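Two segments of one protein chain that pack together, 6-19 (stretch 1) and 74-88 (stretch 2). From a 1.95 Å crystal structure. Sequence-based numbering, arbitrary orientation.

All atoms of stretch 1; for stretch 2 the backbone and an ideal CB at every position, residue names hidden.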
ATOM      1  N   SER A   6      -0.137  19.425 -28.281  1.00 34.66           N
ATOM      2  CA  SER A   6      -0.312  18.042 -27.797  1.00 31.81           C
ATOM      3  C   SER A   6      -0.146  18.003 -26.255  1.00 29.55           C
ATOM      4  O   SER A   6       0.688  18.685 -25.701  1.00 27.74           O
ATOM      5  CB  SER A   6       0.669  17.056 -28.506  1.00 31.06           C
ATOM      6  OG  SER A   6       2.057  17.225 -28.117  1.00 28.69           O
ATOM      7  N   ALA A   7      -0.998  17.223 -25.604  1.00 28.85           N
ATOM      8  CA  ALA A   7      -0.862  16.907 -24.188  1.00 27.36           C
ATOM      9  C   ALA A   7       0.573  16.450 -23.805  1.00 26.55           C
ATOM     10  O   ALA A   7       1.198  16.979 -22.840  1.00 26.26           O
ATOM     11  CB  ALA A   7      -1.864  15.893 -23.872  1.00 26.38           C
ATOM     12  N   TRP A   8       1.143  15.528 -24.598  1.00 25.38           N
ATOM     13  CA  TRP A   8       2.526  15.114 -24.383  1.00 24.78           C
ATOM     14  C   TRP A   8       3.533  16.265 -24.303  1.00 25.78           C
ATOM     15  O   TRP A   8       4.346  16.338 -23.347  1.00 25.32           O
ATOM     16  CB  TRP A   8       2.958  14.052 -25.418  1.00 24.59           C
ATOM     17  CG  TRP A   8       4.304  13.435 -25.133  1.00 24.32           C
ATOM     18  CD1 TRP A   8       4.527  12.275 -24.409  1.00 20.94           C
ATOM     19  CD2 TRP A   8       5.580  13.892 -25.566  1.00 21.33           C
ATOM     20  NE1 TRP A   8       5.862  11.995 -24.385  1.00 23.30           N
ATOM     21  CE2 TRP A   8       6.536  12.963 -25.082  1.00 21.64           C
ATOM     22  CE3 TRP A   8       6.027  14.998 -26.325  1.00 22.11           C
ATOM     23  CZ2 TRP A   8       7.888  13.087 -25.332  1.00 19.02           C
ATOM     24  CZ3 TRP A   8       7.404  15.131 -26.564  1.00 22.93           C
ATOM     25  CH2 TRP A   8       8.317  14.207 -26.051  1.00 24.85           C
ATOM     26  N   GLU A   9       3.494  17.213 -25.248  1.00 25.37           N
ATOM     27  CA  GLU A   9       4.437  18.300 -25.144  1.00 25.91           C
ATOM     28  C   GLU A   9       4.172  19.173 -23.865  1.00 23.60           C
ATOM     29  O   GLU A   9       5.083  19.647 -23.264  1.00 24.22           O
ATOM     30  CB  GLU A   9       4.395  19.190 -26.410  1.00 27.21           C
ATOM     31  CG  GLU A   9       5.167  18.632 -27.617  1.00 29.56           C
ATOM     32  CD  GLU A   9       5.019  19.572 -28.859  1.00 32.80           C
ATOM     33  OE1 GLU A   9       3.890  19.616 -29.419  1.00 31.17           O
ATOM     34  OE2 GLU A   9       6.012  20.262 -29.202  1.00 28.12           O
ATOM     35  N   LYS A  10       2.916  19.346 -23.497  1.00 25.60           N
ATOM     36  CA  LYS A  10       2.569  20.187 -22.339  1.00 25.59           C
ATOM     37  C   LYS A  10       3.111  19.502 -21.052  1.00 25.85           C
ATOM     38  O   LYS A  10       3.821  20.129 -20.245  1.00 27.92           O
ATOM     39  CB  LYS A  10       1.076  20.367 -22.286  1.00 26.93           C
ATOM     40  CG  LYS A  10       0.586  20.973 -20.981  1.00 26.89           C
ATOM     41  CD  LYS A  10      -0.856  21.304 -21.025  1.00 28.63           C
ATOM     42  CE  LYS A  10      -1.198  22.233 -19.867  1.00 29.11           C
ATOM     43  NZ  LYS A  10      -2.648  22.084 -19.634  1.00 30.13           N
ATOM     44  N   GLY A  11       2.850  18.194 -20.918  1.00 26.06           N
ATOM     45  CA  GLY A  11       3.467  17.352 -19.861  1.00 23.07           C
ATOM     46  C   GLY A  11       4.959  17.475 -19.806  1.00 23.76           C
ATOM     47  O   GLY A  11       5.564  17.667 -18.713  1.00 24.53           O
ATOM     48  N   MET A  12       5.603  17.335 -20.964  1.00 22.50           N
ATOM     49  CA  MET A  12       7.056  17.328 -21.006  1.00 22.94           C
ATOM     50  C   MET A  12       7.615  18.651 -20.478  1.00 23.11           C
ATOM     51  O   MET A  12       8.629  18.684 -19.811  1.00 23.52           O
ATOM     52  CB  MET A  12       7.567  17.049 -22.428  1.00 22.59           C
ATOM     53  CG  MET A  12       7.428  15.551 -22.821  1.00 23.62           C
ATOM     54  SD  MET A  12       8.740  14.627 -21.975  1.00 23.08           S
ATOM     55  CE  MET A  12      10.242  15.085 -22.799  1.00 23.82           C
ATOM     56  N   GLU A  13       6.969  19.749 -20.843  1.00 23.86           N
ATOM     57  CA  GLU A  13       7.431  21.062 -20.416  1.00 23.92           C
ATOM     58  C   GLU A  13       7.412  21.220 -18.880  1.00 22.39           C
ATOM     59  O   GLU A  13       8.427  21.647 -18.261  1.00 23.43           O
ATOM     60  CB  GLU A  13       6.532  22.122 -21.064  1.00 24.15           C
ATOM     61  CG  GLU A  13       7.002  23.567 -20.820  1.00 28.16           C
ATOM     62  CD  GLU A  13       5.958  24.599 -21.351  1.00 33.17           C
ATOM     63  OE1 GLU A  13       4.725  24.327 -21.292  1.00 36.91           O
ATOM     64  OE2 GLU A  13       6.369  25.668 -21.844  1.00 34.50           O
ATOM     65  N   ALA A  14       6.288  20.867 -18.306  1.00 22.33           N
ATOM     66  CA  ALA A  14       6.049  20.951 -16.839  1.00 22.93           C
ATOM     67  C   ALA A  14       7.087  20.082 -16.122  1.00 23.04           C
ATOM     68  O   ALA A  14       7.748  20.528 -15.135  1.00 24.28           O
ATOM     69  CB  ALA A  14       4.675  20.509 -16.547  1.00 21.77           C
ATOM     70  N   ALA A  15       7.339  18.888 -16.681  1.00 23.34           N
ATOM     71  CA  ALA A  15       8.208  17.913 -16.030  1.00 22.68           C
ATOM     72  C   ALA A  15       9.624  18.418 -16.112  1.00 23.58           C
ATOM     73  O   ALA A  15      10.386  18.379 -15.141  1.00 21.58           O
ATOM     74  CB  ALA A  15       8.050  16.466 -16.700  1.00 23.20           C
ATOM     75  N   ARG A  16       9.996  18.980 -17.254  1.00 24.59           N
ATOM     76  CA  ARG A  16      11.333  19.518 -17.358  1.00 26.28           C
ATOM     77  C   ARG A  16      11.539  20.740 -16.439  1.00 24.46           C
ATOM     78  O   ARG A  16      12.596  20.887 -15.835  1.00 25.34           O
ATOM     79  CB  ARG A  16      11.690  19.837 -18.830  1.00 27.10           C
ATOM     80  CG  ARG A  16      13.100  20.399 -18.991  1.00 33.50           C
ATOM     81  CD  ARG A  16      14.163  19.488 -18.312  1.00 38.74           C
ATOM     82  NE  ARG A  16      14.847  18.670 -19.289  1.00 47.95           N
ATOM     83  CZ  ARG A  16      15.933  19.047 -19.950  1.00 49.34           C
ATOM     84  NH1 ARG A  16      16.478  20.236 -19.738  1.00 49.11           N
ATOM     85  NH2 ARG A  16      16.470  18.221 -20.825  1.00 51.70           N
ATOM     86  N   ALA A  17      10.521  21.573 -16.305  1.00 25.71           N
ATOM     87  CA  ALA A  17      10.587  22.739 -15.389  1.00 25.56           C
ATOM     88  C   ALA A  17      10.933  22.276 -13.950  1.00 24.91           C
ATOM     89  O   ALA A  17      11.859  22.766 -13.298  1.00 24.22           O
ATOM     90  CB  ALA A  17       9.252  23.433 -15.380  1.00 26.02           C
ATOM     91  N   LEU A  18      10.169  21.283 -13.480  1.00 24.15           N
ATOM     92  CA  LEU A  18      10.453  20.611 -12.221  1.00 24.37           C
ATOM     93  C   LEU A  18      11.824  20.032 -12.129  1.00 23.77           C
ATOM     94  O   LEU A  18      12.541  20.244 -11.156  1.00 25.26           O
ATOM     95  CB  LEU A  18       9.337  19.549 -11.974  1.00 22.37           C
ATOM     96  CG  LEU A  18       8.122  19.760 -11.103  1.00 25.71           C
ATOM     97  CD1 LEU A  18       7.765  21.129 -10.442  1.00 19.19           C
ATOM     98  CD2 LEU A  18       6.855  19.036 -11.639  1.00 24.48           C
ATOM     99  N   MET A  19      12.260  19.304 -13.149  1.00 24.68           N
ATOM    100  CA  MET A  19      13.526  18.610 -13.082  1.00 23.09           C
ATOM    101  C   MET A  19      14.663  19.622 -13.143  1.00 25.35           C
ATOM    102  O   MET A  19      15.758  19.378 -12.593  1.00 25.08           O
ATOM    103  CB  MET A  19      13.671  17.634 -14.273  1.00 24.21           C
ATOM    104  CG  MET A  19      12.647  16.463 -14.266  1.00 22.84           C
ATOM    105  SD  MET A  19      13.006  15.170 -15.467  1.00 25.97           S
ATOM    106  CE  MET A  19      12.480  15.907 -17.011  1.00 27.61           C
ATOM    107  N   UNK A  74       2.844   9.628  -7.365  1.00 15.35           N
ATOM    108  CA  UNK A  74       1.801  10.636  -7.201  1.00 16.12           C
ATOM    109  C   UNK A  74       2.127  11.860  -8.027  1.00 14.95           C
ATOM    110  O   UNK A  74       1.240  12.432  -8.606  1.00 17.10           O
ATOM    111  CB  UNK A  74       1.635  11.017  -5.729  1.00 16.12           C
ATOM    112  N   UNK A  75       3.391  12.234  -8.090  1.00 17.10           N
ATOM    113  CA  UNK A  75       3.808  13.376  -8.888  1.00 16.33           C
ATOM    114  C   UNK A  75       3.521  13.083 -10.365  1.00 16.98           C
ATOM    115  O   UNK A  75       2.926  13.882 -11.094  1.00 17.09           O
ATOM    116  CB  UNK A  75       5.290  13.685  -8.667  1.00 16.33           C
ATOM    117  N   UNK A  76       3.926  11.905 -10.785  1.00 16.28           N
ATOM    118  CA  UNK A  76       3.517  11.405 -12.092  1.00 15.89           C
ATOM    119  C   UNK A  76       2.036  11.528 -12.366  1.00 15.59           C
ATOM    120  O   UNK A  76       1.631  11.972 -13.445  1.00 15.97           O
ATOM    121  CB  UNK A  76       3.927   9.938 -12.231  1.00 15.89           C
ATOM    122  N   UNK A  77       1.201  11.138 -11.421  1.00 14.57           N
ATOM    123  CA  UNK A  77      -0.209  11.227 -11.662  1.00 14.69           C
ATOM    124  C   UNK A  77      -0.676  12.681 -11.830  1.00 16.37           C
ATOM    125  O   UNK A  77      -1.620  12.956 -12.610  1.00 15.95           O
ATOM    126  CB  UNK A  77      -0.967  10.552 -10.517  1.00 14.69           C
ATOM    127  N   UNK A  78      -0.072  13.583 -11.055  1.00 17.50           N
ATOM    128  CA  UNK A  78      -0.486  15.016 -11.130  1.00 18.68           C
ATOM    129  C   UNK A  78      -0.028  15.631 -12.449  1.00 20.38           C
ATOM    130  O   UNK A  78      -0.785  16.375 -13.094  1.00 19.89           O
ATOM    131  CB  UNK A  78       0.091  15.815  -9.959  1.00 18.68           C
ATOM    132  N   UNK A  79       1.157  15.262 -12.884  1.00 19.74           N
ATOM    133  CA  UNK A  79       1.684  15.724 -14.164  1.00 22.63           C
ATOM    134  C   UNK A  79       0.846  15.236 -15.336  1.00 22.89           C
ATOM    135  O   UNK A  79       0.466  16.028 -16.205  1.00 21.25           O
ATOM    136  CB  UNK A  79       3.132  15.260 -14.335  1.00 22.63           C
ATOM    137  N   UNK A  80       0.476  13.953 -15.326  1.00 21.59           N
ATOM    138  CA  UNK A  80      -0.430  13.409 -16.333  1.00 21.34           C
ATOM    139  C   UNK A  80      -1.786  14.133 -16.327  1.00 23.42           C
ATOM    140  O   UNK A  80      -2.290  14.542 -17.397  1.00 23.41           O
ATOM    141  CB  UNK A  80      -0.634  11.911 -16.096  1.00 21.34           C
ATOM    142  N   UNK A  81      -2.394  14.280 -15.140  1.00 24.20           N
ATOM    143  CA  UNK A  81      -3.617  15.051 -15.008  1.00 26.29           C
ATOM    144  C   UNK A  81      -3.459  16.501 -15.525  1.00 25.75           C
ATOM    145  O   UNK A  81      -4.289  16.933 -16.296  1.00 27.45           O
ATOM    146  CB  UNK A  81      -4.055  15.061 -13.542  1.00 26.29           C
ATOM    147  N   UNK A  82      -2.390  17.205 -15.138  1.00 25.44           N
ATOM    148  CA  UNK A  82      -2.148  18.591 -15.567  1.00 25.72           C
ATOM    149  C   UNK A  82      -2.178  18.667 -17.107  1.00 27.09           C
ATOM    150  O   UNK A  82      -2.918  19.495 -17.722  1.00 25.59           O
ATOM    151  CB  UNK A  82      -0.808  19.098 -15.029  1.00 25.72           C
ATOM    152  N   UNK A  83      -1.336  17.815 -17.694  1.00 26.14           N
ATOM    153  CA  UNK A  83      -1.126  17.749 -19.165  1.00 27.29           C
ATOM    154  C   UNK A  83      -2.279  17.118 -19.961  1.00 27.22           C
ATOM    155  O   UNK A  83      -2.328  17.240 -21.190  1.00 28.29           O
ATOM    156  CB  UNK A  83       0.149  16.953 -19.454  1.00 27.29           C
ATOM    157  N   UNK A  84      -3.163  16.428 -19.268  1.00 27.71           N
ATOM    158  CA  UNK A  84      -4.179  15.585 -19.868  1.00 29.65           C
ATOM    159  C   UNK A  84      -3.599  14.461 -20.736  1.00 29.68           C
ATOM    160  O   UNK A  84      -4.120  14.161 -21.847  1.00 28.44           O
ATOM    161  CB  UNK A  84      -5.123  16.449 -20.707  1.00 29.65           C
ATOM    162  N   UNK A  85      -2.517  13.854 -20.250  1.00 26.86           N
ATOM    163  CA  UNK A  85      -2.033  12.646 -20.855  1.00 27.55           C
ATOM    164  C   UNK A  85      -2.439  11.450 -20.023  1.00 29.05           C
ATOM    165  O   UNK A  85      -2.353  11.524 -18.823  1.00 29.64           O
ATOM    166  CB  UNK A  85      -0.514  12.699 -21.027  1.00 27.55           C
ATOM    167  N   UNK A  86      -2.949  10.391 -20.652  1.00 28.50           N
ATOM    168  CA  UNK A  86      -3.223   9.126 -19.952  1.00 27.58           C
ATOM    169  C   UNK A  86      -2.727   8.025 -20.890  1.00 25.79           C
ATOM    170  O   UNK A  86      -2.874   8.135 -22.155  1.00 24.65           O
ATOM    171  CB  UNK A  86      -4.704   8.959 -19.608  1.00 27.58           C
ATOM    172  N   UNK A  87      -2.113   6.998 -20.304  1.00 21.68           N
ATOM    173  CA  UNK A  87      -1.737   5.826 -21.070  1.00 21.61           C
ATOM    174  C   UNK A  87      -2.671   4.740 -20.596  1.00 21.08           C
ATOM    175  O   UNK A  87      -2.664   4.370 -19.418  1.00 20.00           O
ATOM    176  CB  UNK A  87      -0.265   5.449 -20.892  1.00 21.61           C
ATOM    177  N   UNK A  88      -3.486   4.221 -21.501  1.00 21.11           N
ATOM    178  CA  UNK A  88      -4.453   3.209 -21.119  1.00 22.71           C
ATOM    179  C   UNK A  88      -3.747   2.008 -20.502  1.00 21.47           C
ATOM    180  O   UNK A  88      -2.693   1.608 -20.969  1.00 23.01           O
ATOM    181  CB  UNK A  88      -5.287   2.779 -22.328  1.00 22.71           C
TER

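Stretch 1 is helical from Ala-7 to Met-19; stretch 2 is helical from 74 to 83. The two axes approach to 8.6 Å at 135°, closer to antiparallel than to parallel, so 75 lies near Leu-18 and 83 near Gly-11.

At 74, 76, 77, 78, 80 and 81 no atom of stretch 1 comes within 5.5 Å of the ideal CB; CA-to-CB points away at 80, and the other five are out of reach, so stretch 1 sets little preference. The deposited residues are Phe-74, Gln-76, Ala-77, Tyr-78, Gln-80 and Ser-81; Ser-81 OG donates to Ala-77 O at 2.9 Å, one turn back.

Position 75 points toward stretch 1, but with a gap that a mid-sized apolar chain could span to reach Leu-18. It is Leu-75, whose CD2 lies 4.0 Å from Leu-18 CD2.

Position 79, one turn on, also points toward stretch 1 and meets Ala-14, Ala-15 and Leu-18, which offer carbon surface and no side-chain polar group. Leucine, isoleucine or methionine would suit. Leu-79 is deposited, its CD1 3.8 Å from both Ala-14 CB and Leu-18 CD2; its chi1 of -110° lies between wells.

Position 82 points sideways, so only a long side chain could return to the extended Lys-10 and the small Ala-14. An acid could answer the ammonium, and an aromatic could offer it a face. The residue is Phe-82, with chi1 t. Lys-10 NZ stands 4.5 Å from the centroid of the Phe-82 ring, 10° off the normal, a cation-pi contact, while Phe-82 CE2 lies 3.6 Å from Ala-14 CB. Lys-10 NZ also donates to Phe-82 O at 3.2 Å, and a water bridges the same two atoms.

Position 83 has the least room: its CA is 4.7 Å from that of Gly-11, and its ideal CB is 3.3 Å from Gly-11 N and 3.5 Å from Ala-7 O. Glycine or alanine is favoured. Ala-83 places its methyl against the glycine backbone, where a CB on Gly-11 would come within 3.2 Å of Ala-83 CB.

At 84, phi/psi of 60/41 favours glycine or asparagine, although other residues can adopt it. The deposited Glu-84 does so, and its O approaches Ala-7 CB at 3.5 Å.

Position 85 has extended angles and points toward Ala-7; a compact apolar residue fits. Val-85 CG1 lies 3.8 Å from Ala-7 CB.

Position 87 points sideways, and only a long chain could reach Trp-8. Tyr-87 does, its OH 3.6 Å from Trp-8 CD1 at the indole edge.

At 86 and 88 no atom of stretch 1 lies within 5.5 Å of the ideal CB, and both are out of reach, so many side chains would do; the residues are Thr-86 and Lys-88.

Stretch 2 (74-88) FLQAYLQSFAEVTYK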
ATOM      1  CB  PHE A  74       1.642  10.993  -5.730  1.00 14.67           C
ATOM      2  CG  PHE A  74       1.017   9.908  -4.943  1.00 15.89           C
ATOM      3  CD1 PHE A  74      -0.157   9.290  -5.397  1.00 13.79           C
ATOM      4  CD2 PHE A  74       1.624   9.448  -3.739  1.00 15.40           C
ATOM      5  CE1 PHE A  74      -0.780   8.274  -4.680  1.00 14.28           C
ATOM      6  CE2 PHE A  74       0.993   8.439  -3.015  1.00 12.86           C
ATOM      7  CZ  PHE A  74      -0.184   7.858  -3.444  1.00 12.26           C
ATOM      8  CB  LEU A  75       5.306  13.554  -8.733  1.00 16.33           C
ATOM      9  CG  LEU A  75       5.928  14.961  -8.928  1.00 19.74           C
ATOM     10  CD1 LEU A  75       7.383  15.022  -9.321  1.00 21.10           C
ATOM     11  CD2 LEU A  75       5.050  16.192  -9.416  1.00 19.35           C
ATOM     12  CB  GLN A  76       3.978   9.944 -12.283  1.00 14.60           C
ATOM     13  CG  GLN A  76       3.873   9.554 -13.822  1.00 15.21           C
ATOM     14  CD  GLN A  76       4.079   8.103 -14.082  1.00 19.85           C
ATOM     15  OE1 GLN A  76       4.889   7.703 -14.936  1.00 23.75           O
ATOM     16  NE2 GLN A  76       3.397   7.307 -13.334  1.00 16.63           N
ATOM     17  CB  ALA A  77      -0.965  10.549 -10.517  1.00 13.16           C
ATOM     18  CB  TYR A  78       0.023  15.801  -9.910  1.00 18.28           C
ATOM     19  CG  TYR A  78      -0.939  15.619  -8.753  1.00 18.71           C
ATOM     20  CD1 TYR A  78      -2.255  16.136  -8.814  1.00 17.25           C
ATOM     21  CD2 TYR A  78      -0.543  14.968  -7.603  1.00 13.68           C
ATOM     22  CE1 TYR A  78      -3.180  15.956  -7.751  1.00 21.20           C
ATOM     23  CE2 TYR A  78      -1.464  14.773  -6.506  1.00 12.19           C
ATOM     24  CZ  TYR A  78      -2.777  15.244  -6.607  1.00 18.47           C
ATOM     25  OH  TYR A  78      -3.658  15.052  -5.602  1.00 17.75           O
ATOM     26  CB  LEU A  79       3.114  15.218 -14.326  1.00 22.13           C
ATOM     27  CG  LEU A  79       4.411  15.983 -14.304  1.00 28.47           C
ATOM     28  CD1 LEU A  79       4.388  17.557 -14.180  1.00 27.24           C
ATOM     29  CD2 LEU A  79       5.363  15.338 -13.354  1.00 27.82           C
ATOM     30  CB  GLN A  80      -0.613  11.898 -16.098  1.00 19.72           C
ATOM     31  CG  GLN A  80       0.627  11.123 -16.491  1.00 17.99           C
ATOM     32  CD  GLN A  80       0.418   9.583 -16.342  1.00 16.04           C
ATOM     33  OE1 GLN A  80      -0.667   9.127 -15.990  1.00 19.35           O
ATOM     34  NE2 GLN A  80       1.470   8.813 -16.609  1.00 17.60           N
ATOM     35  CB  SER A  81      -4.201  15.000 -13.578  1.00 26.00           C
ATOM     36  OG  SER A  81      -4.384  13.623 -13.123  1.00 33.30           O
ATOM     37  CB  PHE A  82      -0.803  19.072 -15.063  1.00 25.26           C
ATOM     38  CG  PHE A  82      -0.341  20.395 -15.641  1.00 27.51           C
ATOM     39  CD1 PHE A  82      -0.936  21.604 -15.233  1.00 33.18           C
ATOM     40  CD2 PHE A  82       0.769  20.454 -16.454  1.00 29.49           C
ATOM     41  CE1 PHE A  82      -0.484  22.824 -15.726  1.00 36.00           C
ATOM     42  CE2 PHE A  82       1.249  21.697 -16.963  1.00 33.80           C
ATOM     43  CZ  PHE A  82       0.621  22.877 -16.590  1.00 32.92           C
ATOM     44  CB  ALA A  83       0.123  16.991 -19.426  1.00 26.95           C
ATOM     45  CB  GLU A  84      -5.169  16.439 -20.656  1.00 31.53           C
ATOM     46  CG  GLU A  84      -5.733  17.608 -19.820  1.00 34.45           C
ATOM     47  CD  GLU A  84      -6.935  18.210 -20.513  1.00 41.62           C
ATOM     48  OE1 GLU A  84      -6.761  19.234 -21.196  1.00 45.19           O
ATOM     49  OE2 GLU A  84      -8.018  17.607 -20.435  1.00 41.97           O
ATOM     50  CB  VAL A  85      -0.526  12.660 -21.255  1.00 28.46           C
ATOM     51  CG1 VAL A  85       0.125  14.006 -21.183  1.00 30.32           C
ATOM     52  CG2 VAL A  85       0.329  11.454 -20.661  1.00 29.93           C
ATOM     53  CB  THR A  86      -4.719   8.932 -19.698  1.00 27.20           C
ATOM     54  OG1 THR A  86      -5.357   8.878 -20.956  1.00 37.32           O
ATOM     55  CG2 THR A  86      -5.356  10.152 -19.040  1.00 29.05           C
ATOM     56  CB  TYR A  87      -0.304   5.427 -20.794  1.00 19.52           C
ATOM     57  CG  TYR A  87       0.711   6.521 -21.228  1.00 22.46           C
ATOM     58  CD1 TYR A  87       1.258   6.540 -22.521  1.00 16.35           C
ATOM     59  CD2 TYR A  87       1.110   7.510 -20.352  1.00 17.53           C
ATOM     60  CE1 TYR A  87       2.194   7.494 -22.860  1.00 18.29           C
ATOM     61  CE2 TYR A  87       2.021   8.484 -20.706  1.00 15.14           C
ATOM     62  CZ  TYR A  87       2.552   8.477 -21.984  1.00 17.75           C
ATOM     63  OH  TYR A  87       3.473   9.440 -22.381  1.00 20.81           O
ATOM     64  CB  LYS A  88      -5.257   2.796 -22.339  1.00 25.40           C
ATOM     65  CG  LYS A  88      -6.598   2.217 -21.932  1.00 28.60           C
ATOM     66  CD  LYS A  88      -7.550   2.154 -23.106  1.00 37.21           C
ATOM     67  CE  LYS A  88      -8.836   1.449 -22.604  1.00 44.19           C
ATOM     68  NZ  LYS A  88      -9.399   0.578 -23.708  1.00 49.58           N
TER
HETATM   69  O   HOH W   1      -4.075  21.714 -16.750  1.00 34.25           O
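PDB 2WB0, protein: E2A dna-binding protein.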